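Side-chain contact in DNA-binding protein HU (Anabaena sp., PDB 1P71), which binds, bends and wraps DNA as a homodimeric bacterial histone-like protein, stabilising it against denaturation, and is essential for heterocyst differentiation: residues G82-F85 against R86-A90. Sequence-based numbering, arbitrary orientation.
Sequences GKLF and REKVA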
ATOM      1  N   GLY C  82       0.971  -3.195  -8.048  1.00 26.30           N
ATOM      2  CA  GLY C  82       1.598  -4.015  -9.067  1.00 26.22           C
ATOM      3  C   GLY C  82       0.556  -4.553 -10.017  1.00 25.81           C
ATOM      4  O   GLY C  82      -0.643  -4.427  -9.757  1.00 25.62           O
ATOM      5  N   LYS C  83       1.024  -5.166 -11.103  1.00 25.81           N
ATOM      6  CA  LYS C  83       0.171  -5.592 -12.214  1.00 25.95           C
ATOM      7  C   LYS C  83      -0.900  -6.600 -11.827  1.00 26.28           C
ATOM      8  O   LYS C  83      -2.017  -6.530 -12.340  1.00 25.39           O
ATOM      9  CB  LYS C  83       0.998  -6.133 -13.383  1.00 26.25           C
ATOM     10  CG  LYS C  83       0.174  -6.547 -14.593  1.00 26.40           C
ATOM     11  CD  LYS C  83       0.958  -6.353 -15.882  1.00 28.36           C
ATOM     12  CE  LYS C  83       0.214  -6.921 -17.078  1.00 29.75           C
ATOM     13  NZ  LYS C  83       0.853  -6.512 -18.367  1.00 30.24           N
ATOM     14  N   LEU C  84      -0.562  -7.519 -10.927  1.00 26.35           N
ATOM     15  CA  LEU C  84      -1.509  -8.530 -10.446  1.00 26.83           C
ATOM     16  C   LEU C  84      -2.601  -7.894  -9.601  1.00 26.24           C
ATOM     17  O   LEU C  84      -3.777  -8.229  -9.754  1.00 26.49           O
ATOM     18  CB  LEU C  84      -0.811  -9.674  -9.671  1.00 27.11           C
ATOM     19  CG  LEU C  84      -1.755 -10.766  -9.108  1.00 28.85           C
ATOM     20  CD1 LEU C  84      -2.129 -11.897 -10.135  1.00 29.82           C
ATOM     21  CD2 LEU C  84      -1.277 -11.382  -7.781  1.00 31.21           C
ATOM     22  N   PHE C  85      -2.218  -6.976  -8.722  1.00 25.32           N
ATOM     23  CA  PHE C  85      -3.188  -6.242  -7.910  1.00 24.95           C
ATOM     24  C   PHE C  85      -4.167  -5.446  -8.813  1.00 24.72           C
ATOM     25  O   PHE C  85      -5.381  -5.573  -8.689  1.00 24.21           O
ATOM     26  CB  PHE C  85      -2.444  -5.341  -6.925  1.00 24.57           C
ATOM     27  CG  PHE C  85      -3.258  -4.912  -5.734  1.00 26.06           C
ATOM     28  CD1 PHE C  85      -4.657  -5.097  -5.697  1.00 27.19           C
ATOM     29  CD2 PHE C  85      -2.637  -4.317  -4.651  1.00 27.04           C
ATOM     30  CE1 PHE C  85      -5.390  -4.695  -4.594  1.00 27.48           C
ATOM     31  CE2 PHE C  85      -3.376  -3.914  -3.533  1.00 28.30           C
ATOM     32  CZ  PHE C  85      -4.755  -4.099  -3.510  1.00 25.96           C
ATOM     33  N   ARG C  86      -3.635  -4.649  -9.734  1.00 24.76           N
ATOM     34  CA  ARG C  86      -4.473  -3.909 -10.700  1.00 25.05           C
ATOM     35  C   ARG C  86      -5.457  -4.748 -11.521  1.00 25.07           C
ATOM     36  O   ARG C  86      -6.584  -4.320 -11.778  1.00 25.43           O
ATOM     37  CB  ARG C  86      -3.613  -3.061 -11.631  1.00 25.06           C
ATOM     38  CG  ARG C  86      -2.896  -1.930 -10.882  1.00 26.57           C
ATOM     39  CD  ARG C  86      -1.945  -1.083 -11.718  1.00 32.53           C
ATOM     40  NE  ARG C  86      -1.375  -1.804 -12.861  1.00 35.85           N
ATOM     41  CZ  ARG C  86      -0.074  -2.046 -13.030  1.00 34.91           C
ATOM     42  NH1 ARG C  86       0.807  -1.629 -12.130  1.00 33.70           N
ATOM     43  NH2 ARG C  86       0.344  -2.705 -14.110  1.00 34.86           N
ATOM     44  N   GLU C  87      -5.018  -5.928 -11.941  1.00 25.08           N
ATOM     45  CA  GLU C  87      -5.801  -6.802 -12.806  1.00 25.68           C
ATOM     46  C   GLU C  87      -6.813  -7.678 -12.062  1.00 25.85           C
ATOM     47  O   GLU C  87      -7.806  -8.109 -12.641  1.00 25.88           O
ATOM     48  CB  GLU C  87      -4.883  -7.611 -13.722  1.00 25.32           C
ATOM     49  CG  GLU C  87      -4.139  -6.726 -14.734  1.00 26.90           C
ATOM     50  CD  GLU C  87      -3.355  -7.493 -15.788  1.00 28.32           C
ATOM     51  OE1 GLU C  87      -3.030  -6.897 -16.841  1.00 30.22           O
ATOM     52  OE2 GLU C  87      -3.060  -8.684 -15.579  1.00 30.11           O
ATOM     53  N   LYS C  88      -6.589  -7.918 -10.778  1.00 26.19           N
ATOM     54  CA  LYS C  88      -7.595  -8.594  -9.969  1.00 26.86           C
ATOM     55  C   LYS C  88      -8.721  -7.603  -9.652  1.00 26.64           C
ATOM     56  O   LYS C  88      -9.897  -7.962  -9.645  1.00 25.41           O
ATOM     57  CB  LYS C  88      -6.989  -9.174  -8.686  1.00 27.27           C
ATOM     58  CG  LYS C  88      -6.021 -10.356  -8.868  1.00 29.36           C
ATOM     59  CD  LYS C  88      -6.491 -11.433  -9.868  1.00 36.73           C
ATOM     60  CE  LYS C  88      -7.348 -12.515  -9.211  1.00 40.20           C
ATOM     61  NZ  LYS C  88      -6.747 -13.912  -9.320  1.00 42.15           N
ATOM     62  N   VAL C  89      -8.342  -6.358  -9.386  1.00 26.25           N
ATOM     63  CA  VAL C  89      -9.298  -5.281  -9.157  1.00 26.30           C
ATOM     64  C   VAL C  89     -10.016  -4.901 -10.465  1.00 26.40           C
ATOM     65  O   VAL C  89     -11.213  -4.613 -10.467  1.00 25.76           O
ATOM     66  CB  VAL C  89      -8.597  -4.046  -8.506  1.00 26.06           C
ATOM     67  CG1 VAL C  89      -9.526  -2.858  -8.441  1.00 27.05           C
ATOM     68  CG2 VAL C  89      -8.129  -4.389  -7.127  1.00 25.70           C
ATOM     69  N   ALA C  90      -9.291  -4.931 -11.580  1.00 26.89           N
ATOM     70  CA  ALA C  90      -9.894  -4.689 -12.889  1.00 27.77           C
ATOM     71  C   ALA C  90      -9.460  -5.710 -13.964  1.00 28.82           C
ATOM     72  O   ALA C  90      -8.551  -5.437 -14.761  1.00 28.53           O
ATOM     73  CB  ALA C  90      -9.624  -3.245 -13.346  1.00 26.97           C
TER
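R86 N gives its hydrogen to G82 O at 3.0 Å in an almost straight bond (176°), the first i to i+4 bond of a short helix whose N-cap is G82. The ladder continues with E87 N on K83 O, K88 N on L84 O and V89 N on F85 O, the last at 3.1 Å. R86 then folds back along this first turn: its chain bends at chi3 (-27°) and lays one guanidinium face over the backbone, with NH2 3.5 Å from K83 CA. NH1 also hydrogen-bonds to A81 O, and the guanidinium thus bridges the end of strand 68-81 and the start of helix 83-89, the C-terminal helix of the HU fold that follows the DNA-binding arm. One residue further along, the K83 and E87 side chains cross at an angle; K83 CE touches E87 OE1 at 3.3 Å, whereas K83 NZ stops 4.2 Å from E87 OE1, too far for a salt bridge. With an alanine here instead of E87, the K83 ammonium would probably lose its nearby negative charge, and the K83 chain the carboxylate it lies against. On the side toward the second subunit, F85 has CG anti to its backbone N (chi1 -159°), which places the ring where CE1 meets V89 CG2 at 3.7 Å; the ring also meets F47 and packs on P77 of the second subunit, while V89 packs on S37 of that subunit.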